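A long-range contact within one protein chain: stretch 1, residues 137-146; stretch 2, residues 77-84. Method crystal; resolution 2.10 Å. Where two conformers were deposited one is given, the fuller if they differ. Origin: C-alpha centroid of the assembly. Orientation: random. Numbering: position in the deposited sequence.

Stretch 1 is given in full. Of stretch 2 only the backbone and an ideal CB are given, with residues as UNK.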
ATOM      1  N   ILE A 137     -15.321   9.676  -0.125  1.00 42.54           N
ATOM      2  CA  ILE A 137     -16.248   9.098  -1.130  1.00 42.13           C
ATOM      3  C   ILE A 137     -17.192   7.975  -0.583  1.00 43.01           C
ATOM      4  O   ILE A 137     -17.977   7.375  -1.357  1.00 42.66           O
ATOM      5  CB  ILE A 137     -15.479   8.626  -2.438  1.00 39.75           C
ATOM      6  CG1 ILE A 137     -14.717   7.272  -2.238  1.00 38.88           C
ATOM      7  CG2 ILE A 137     -14.560   9.737  -2.928  1.00 37.85           C
ATOM      8  CD1 ILE A 137     -14.146   6.669  -3.561  1.00 33.55           C
ATOM      9  N   GLY A 138     -17.118   7.705   0.725  1.00 43.82           N
ATOM     10  CA  GLY A 138     -17.786   6.542   1.308  1.00 44.63           C
ATOM     11  C   GLY A 138     -17.359   5.223   0.695  1.00 42.81           C
ATOM     12  O   GLY A 138     -18.195   4.406   0.345  1.00 43.32           O
ATOM     13  N   PHE A 139     -16.064   4.997   0.534  1.00 41.25           N
ATOM     14  CA  PHE A 139     -15.607   3.727  -0.096  1.00 39.90           C
ATOM     15  C   PHE A 139     -15.984   2.495   0.742  1.00 41.18           C
ATOM     16  O   PHE A 139     -16.442   1.481   0.191  1.00 40.44           O
ATOM     17  CB  PHE A 139     -14.083   3.696  -0.379  1.00 38.22           C
ATOM     18  CG  PHE A 139     -13.645   2.457  -1.181  1.00 36.30           C
ATOM     19  CD1 PHE A 139     -14.044   2.292  -2.501  1.00 35.23           C
ATOM     20  CD2 PHE A 139     -12.876   1.466  -0.603  1.00 34.75           C
ATOM     21  CE1 PHE A 139     -13.688   1.183  -3.209  1.00 33.07           C
ATOM     22  CE2 PHE A 139     -12.487   0.330  -1.312  1.00 32.19           C
ATOM     23  CZ  PHE A 139     -12.898   0.172  -2.601  1.00 32.54           C
ATOM     24  N   ARG A 140     -15.808   2.595   2.066  1.00 42.34           N
ATOM     25  CA  ARG A 140     -16.100   1.492   2.973  0.50 43.69           C
ATOM     26  C   ARG A 140     -17.579   1.117   2.953  1.00 45.30           C
ATOM     27  O   ARG A 140     -18.382   1.908   3.337  1.00 46.77           O
ATOM     28  CB  ARG A 140     -15.698   1.855   4.428  0.50 44.69           C
ATOM     29  CG  ARG A 140     -15.714   0.657   5.387  0.50 46.38           C
ATOM     30  CD  ARG A 140     -15.881   1.050   6.834  0.50 48.92           C
ATOM     31  NE  ARG A 140     -16.158  -0.123   7.652  0.50 51.65           N
ATOM     32  CZ  ARG A 140     -15.371  -0.613   8.608  0.50 52.44           C
ATOM     33  NH1 ARG A 140     -14.218  -0.039   8.921  0.50 51.76           N
ATOM     34  NH2 ARG A 140     -15.756  -1.695   9.257  0.50 53.85           N
ATOM     35  N   VAL A 141     -17.902  -0.095   2.505  1.00 45.22           N
ATOM     36  CA  VAL A 141     -19.261  -0.626   2.625  1.00 47.48           C
ATOM     37  C   VAL A 141     -19.279  -1.955   3.364  1.00 48.46           C
ATOM     38  O   VAL A 141     -20.322  -2.499   3.571  1.00 50.31           O
ATOM     39  CB  VAL A 141     -19.943  -0.819   1.266  1.00 47.36           C
ATOM     40  CG1 VAL A 141     -20.300   0.540   0.682  1.00 47.79           C
ATOM     41  CG2 VAL A 141     -19.068  -1.631   0.334  1.00 44.61           C
ATOM     42  N   ASN A 142     -18.114  -2.477   3.741  1.00 47.65           N
ATOM     43  CA  ASN A 142     -17.983  -3.762   4.459  1.00 48.32           C
ATOM     44  C   ASN A 142     -16.526  -3.909   4.902  1.00 46.93           C
ATOM     45  O   ASN A 142     -15.689  -3.039   4.589  1.00 45.23           O
ATOM     46  CB  ASN A 142     -18.467  -4.994   3.633  1.00 47.80           C
ATOM     47  CG  ASN A 142     -17.699  -5.209   2.280  1.00 46.23           C
ATOM     48  OD1 ASN A 142     -16.555  -4.700   2.029  1.00 42.02           O
ATOM     49  ND2 ASN A 142     -18.337  -5.997   1.403  1.00 44.43           N
ATOM     50  N   ALA A 143     -16.217  -4.990   5.618  1.00 47.54           N
ATOM     51  CA  ALA A 143     -14.853  -5.221   6.115  1.00 46.77           C
ATOM     52  C   ALA A 143     -13.855  -5.383   4.971  1.00 44.47           C
ATOM     53  O   ALA A 143     -12.718  -4.993   5.102  1.00 43.76           O
ATOM     54  CB  ALA A 143     -14.800  -6.438   7.033  1.00 48.18           C
ATOM     55  N   ASN A 144     -14.289  -5.956   3.847  1.00 43.66           N
ATOM     56  CA  ASN A 144     -13.409  -6.128   2.654  1.00 41.39           C
ATOM     57  C   ASN A 144     -12.982  -4.798   2.051  1.00 39.71           C
ATOM     58  O   ASN A 144     -12.017  -4.758   1.343  1.00 38.81           O
ATOM     59  CB  ASN A 144     -14.109  -6.973   1.571  1.00 40.88           C
ATOM     60  CG  ASN A 144     -14.291  -8.462   1.975  1.00 43.12           C
ATOM     61  OD1 ASN A 144     -13.563  -9.010   2.856  1.00 42.46           O
ATOM     62  ND2 ASN A 144     -15.254  -9.139   1.296  1.00 43.15           N
ATOM     63  N   THR A 145     -13.710  -3.705   2.332  1.00 40.25           N
ATOM     64  CA  THR A 145     -13.399  -2.379   1.780  1.00 38.79           C
ATOM     65  C   THR A 145     -12.973  -1.383   2.858  1.00 39.73           C
ATOM     66  O   THR A 145     -13.101  -0.171   2.670  1.00 40.10           O
ATOM     67  CB  THR A 145     -14.612  -1.860   0.988  1.00 39.49           C
ATOM     68  OG1 THR A 145     -15.809  -1.935   1.809  1.00 39.44           O
ATOM     69  CG2 THR A 145     -14.782  -2.681  -0.355  1.00 37.87           C
ATOM     70  N   ALA A 146     -12.479  -1.900   3.982  1.00 40.44           N
ATOM     71  CA  ALA A 146     -12.102  -1.093   5.147  1.00 41.82           C
ATOM     72  C   ALA A 146     -10.635  -0.782   5.186  1.00 41.26           C
ATOM     73  O   ALA A 146      -9.827  -1.439   4.514  1.00 40.06           O
ATOM     74  CB  ALA A 146     -12.518  -1.826   6.510  1.00 43.17           C
ATOM     75  N   UNK A  77     -16.237 -10.522  -6.712  1.00 37.28           N
ATOM     76  CA  UNK A  77     -17.217  -9.797  -7.552  1.00 37.86           C
ATOM     77  C   UNK A  77     -17.852  -8.575  -6.926  1.00 38.22           C
ATOM     78  O   UNK A  77     -17.941  -7.497  -7.566  1.00 37.38           O
ATOM     79  CB  UNK A  77     -18.340 -10.755  -7.955  1.00 37.86           C
ATOM     80  N   UNK A  78     -18.267  -8.723  -5.686  1.00 39.39           N
ATOM     81  CA  UNK A  78     -19.021  -7.655  -5.001  1.00 40.44           C
ATOM     82  C   UNK A  78     -18.175  -6.411  -4.901  1.00 38.78           C
ATOM     83  O   UNK A  78     -18.610  -5.328  -5.263  1.00 39.02           O
ATOM     84  CB  UNK A  78     -19.468  -8.098  -3.607  1.00 40.44           C
ATOM     85  N   UNK A  79     -16.952  -6.578  -4.436  1.00 37.32           N
ATOM     86  CA  UNK A  79     -16.106  -5.421  -4.171  1.00 36.30           C
ATOM     87  C   UNK A  79     -15.551  -4.842  -5.460  1.00 35.30           C
ATOM     88  O   UNK A  79     -15.467  -3.611  -5.575  1.00 34.57           O
ATOM     89  CB  UNK A  79     -14.961  -5.800  -3.230  1.00 36.30           C
ATOM     90  N   UNK A  80     -15.199  -5.716  -6.430  1.00 34.61           N
ATOM     91  CA  UNK A  80     -14.745  -5.261  -7.755  1.00 34.06           C
ATOM     92  C   UNK A  80     -15.870  -4.473  -8.426  1.00 34.70           C
ATOM     93  O   UNK A  80     -15.633  -3.403  -9.002  1.00 34.08           O
ATOM     94  CB  UNK A  80     -14.321  -6.443  -8.628  1.00 34.06           C
ATOM     95  N   UNK A  81     -17.099  -4.982  -8.347  1.00 35.94           N
ATOM     96  CA  UNK A  81     -18.231  -4.245  -8.931  1.00 36.79           C
ATOM     97  C   UNK A  81     -18.407  -2.901  -8.216  1.00 37.39           C
ATOM     98  O   UNK A  81     -18.646  -1.872  -8.858  1.00 37.90           O
ATOM     99  CB  UNK A  81     -19.518  -5.068  -8.840  1.00 36.79           C
ATOM    100  N   UNK A  82     -18.301  -2.894  -6.893  1.00 37.58           N
ATOM    101  CA  UNK A  82     -18.404  -1.637  -6.150  1.00 37.73           C
ATOM    102  C   UNK A  82     -17.304  -0.622  -6.571  1.00 35.98           C
ATOM    103  O   UNK A  82     -17.586   0.569  -6.769  1.00 36.14           O
ATOM    104  CB  UNK A  82     -18.310  -1.920  -4.649  1.00 37.73           C
ATOM    105  N   UNK A  83     -16.083  -1.109  -6.708  1.00 34.42           N
ATOM    106  CA  UNK A  83     -14.926  -0.287  -7.089  1.00 33.12           C
ATOM    107  C   UNK A  83     -15.041   0.278  -8.527  1.00 33.00           C
ATOM    108  O   UNK A  83     -14.382   1.222  -8.846  1.00 33.12           O
ATOM    109  CB  UNK A  83     -13.647  -1.118  -6.964  1.00 33.12           C
ATOM    110  N   UNK A  84     -15.878  -0.327  -9.360  1.00 33.54           N
ATOM    111  CA  UNK A  84     -16.067   0.047 -10.737  1.00 33.62           C
ATOM    112  C   UNK A  84     -17.465   0.616 -10.995  1.00 35.06           C
ATOM    113  O   UNK A  84     -17.822   0.826 -12.161  1.00 35.74           O
ATOM    114  CB  UNK A  84     -15.814  -1.163 -11.638  1.00 33.62           C
TER

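Stretch 2 is helical; 78, 79, 82 and 83 meet stretch 1.

Position 77 is helical, and its CB has nothing of stretch 1 within 5.5 Å. Stretch 1 sets no demand here, so many residues would fit. The deposited residue is Ile 77, which makes no contact with stretch 1.

At position 78 CA-to-CB points toward stretch 1, yet no atom of stretch 1 lies within 5.5 Å of the CB. A long side chain is needed to reach Val 141 and Asn 142. Methionine or an aromatic would suit best; other long side chains could reach. The residue is Tyr 78. The edge of its ring meets Val 141, CE2 of Tyr 78 to CG2 of Val 141 being 4.2 Å. CE2 of Tyr 78 is also 3.6 Å from ND2 of Asn 142. The hydroxyl is hydrogen-bonded elsewhere in the structure.

Position 79 also points toward stretch 1. Its CB is 4.2 Å from CG2 of Thr 145 and 5.0 Å from CB of Asn 144. Beyond lie two amide donors, ND2 of Asn 142 and ND2 of Asn 144. An acceptor of some length suits this site, glutamate or glutamine. The residue is Glu 79. Its OE2 accepts hydrogen bonds from ND2 of Asn 142 and from ND2 of Asn 144, each 2.9 Å long. One carboxylate oxygen thus ties together two points of the loop. CG of Glu 79 packs 3.7 Å from CG2 of Thr 145.

Positions 80 and 81 are out of reach of stretch 1, which therefore leaves both choices open. They are Cys 80 and Ala 81.

Position 82 points toward stretch 1, with CG2 of Val 141 5.0 Å from its CB. The loop offers methyl groups and the carbonyl oxygen of Phe 139. A large apolar side chain would suit, and one carrying a donor could also use the oxygen; tyrosine, histidine or tryptophan are candidates. The residue is Trp 82. NE1 of Trp 82 donates a 2.8 Å hydrogen bond to O of Phe 139. CG1 of Val 141 sits over one face of Trp 82, 3.7 Å from the centroid of the six-membered ring, a CH-pi contact. The Phe 139 ring lies oblique to the five-membered ring, their planes at 42°.

At position 83 CA-to-CB points sideways, and CE1 of Phe 139 is 4.4 Å from the ideal CB. A small apolar residue suits this approach, though others are possible. It is Ala 83, whose CA and CB both lie 4.3 Å from CE1 of Phe 139.

Position 84 is the first to leave helical angles. Stretch 1 is out of reach and does not restrict the choice. It is Ser 84.

Stretch 2, residues 77-84: IYECAWAS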
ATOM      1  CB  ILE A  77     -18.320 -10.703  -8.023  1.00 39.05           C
ATOM      2  CG1 ILE A  77     -17.736 -11.763  -8.966  1.00 38.08           C
ATOM      3  CG2 ILE A  77     -19.359  -9.898  -8.767  1.00 39.86           C
ATOM      4  CD1 ILE A  77     -17.066 -11.181 -10.265  1.00 34.38           C
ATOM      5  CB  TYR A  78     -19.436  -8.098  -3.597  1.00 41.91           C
ATOM      6  CG  TYR A  78     -20.280  -7.091  -2.862  1.00 43.61           C
ATOM      7  CD1 TYR A  78     -21.637  -7.090  -3.003  1.00 45.62           C
ATOM      8  CD2 TYR A  78     -19.701  -6.115  -2.021  1.00 43.69           C
ATOM      9  CE1 TYR A  78     -22.427  -6.183  -2.341  1.00 47.99           C
ATOM     10  CE2 TYR A  78     -20.501  -5.172  -1.345  1.00 44.27           C
ATOM     11  CZ  TYR A  78     -21.851  -5.216  -1.511  1.00 47.31           C
ATOM     12  OH  TYR A  78     -22.663  -4.322  -0.861  1.00 48.95           O
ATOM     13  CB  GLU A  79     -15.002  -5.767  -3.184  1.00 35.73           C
ATOM     14  CG  GLU A  79     -15.514  -6.019  -1.794  1.00 37.55           C
ATOM     15  CD  GLU A  79     -16.158  -7.417  -1.555  1.00 40.05           C
ATOM     16  OE1 GLU A  79     -15.917  -8.350  -2.352  1.00 38.49           O
ATOM     17  OE2 GLU A  79     -16.912  -7.558  -0.531  1.00 41.70           O
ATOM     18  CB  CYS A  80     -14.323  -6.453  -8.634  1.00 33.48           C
ATOM     19  SG  CYS A  80     -12.845  -7.309  -8.064  1.00 33.40           S
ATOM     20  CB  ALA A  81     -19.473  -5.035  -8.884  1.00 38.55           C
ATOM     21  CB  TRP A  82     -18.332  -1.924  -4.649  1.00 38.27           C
ATOM     22  CG  TRP A  82     -18.268  -0.708  -3.729  1.00 38.36           C
ATOM     23  CD1 TRP A  82     -17.185  -0.299  -3.011  1.00 36.82           C
ATOM     24  CD2 TRP A  82     -19.327   0.217  -3.414  1.00 40.96           C
ATOM     25  NE1 TRP A  82     -17.483   0.806  -2.274  1.00 38.17           N
ATOM     26  CE2 TRP A  82     -18.792   1.157  -2.492  1.00 40.55           C
ATOM     27  CE3 TRP A  82     -20.675   0.343  -3.814  1.00 43.39           C
ATOM     28  CZ2 TRP A  82     -19.549   2.231  -1.980  1.00 41.49           C
ATOM     29  CZ3 TRP A  82     -21.427   1.392  -3.303  1.00 43.91           C
ATOM     30  CH2 TRP A  82     -20.865   2.323  -2.393  1.00 43.97           C
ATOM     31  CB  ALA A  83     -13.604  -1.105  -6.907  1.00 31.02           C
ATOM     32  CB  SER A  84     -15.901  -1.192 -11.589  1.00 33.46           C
ATOM     33  OG  SER A  84     -14.549  -1.618 -11.659  1.00 32.96           O
TER
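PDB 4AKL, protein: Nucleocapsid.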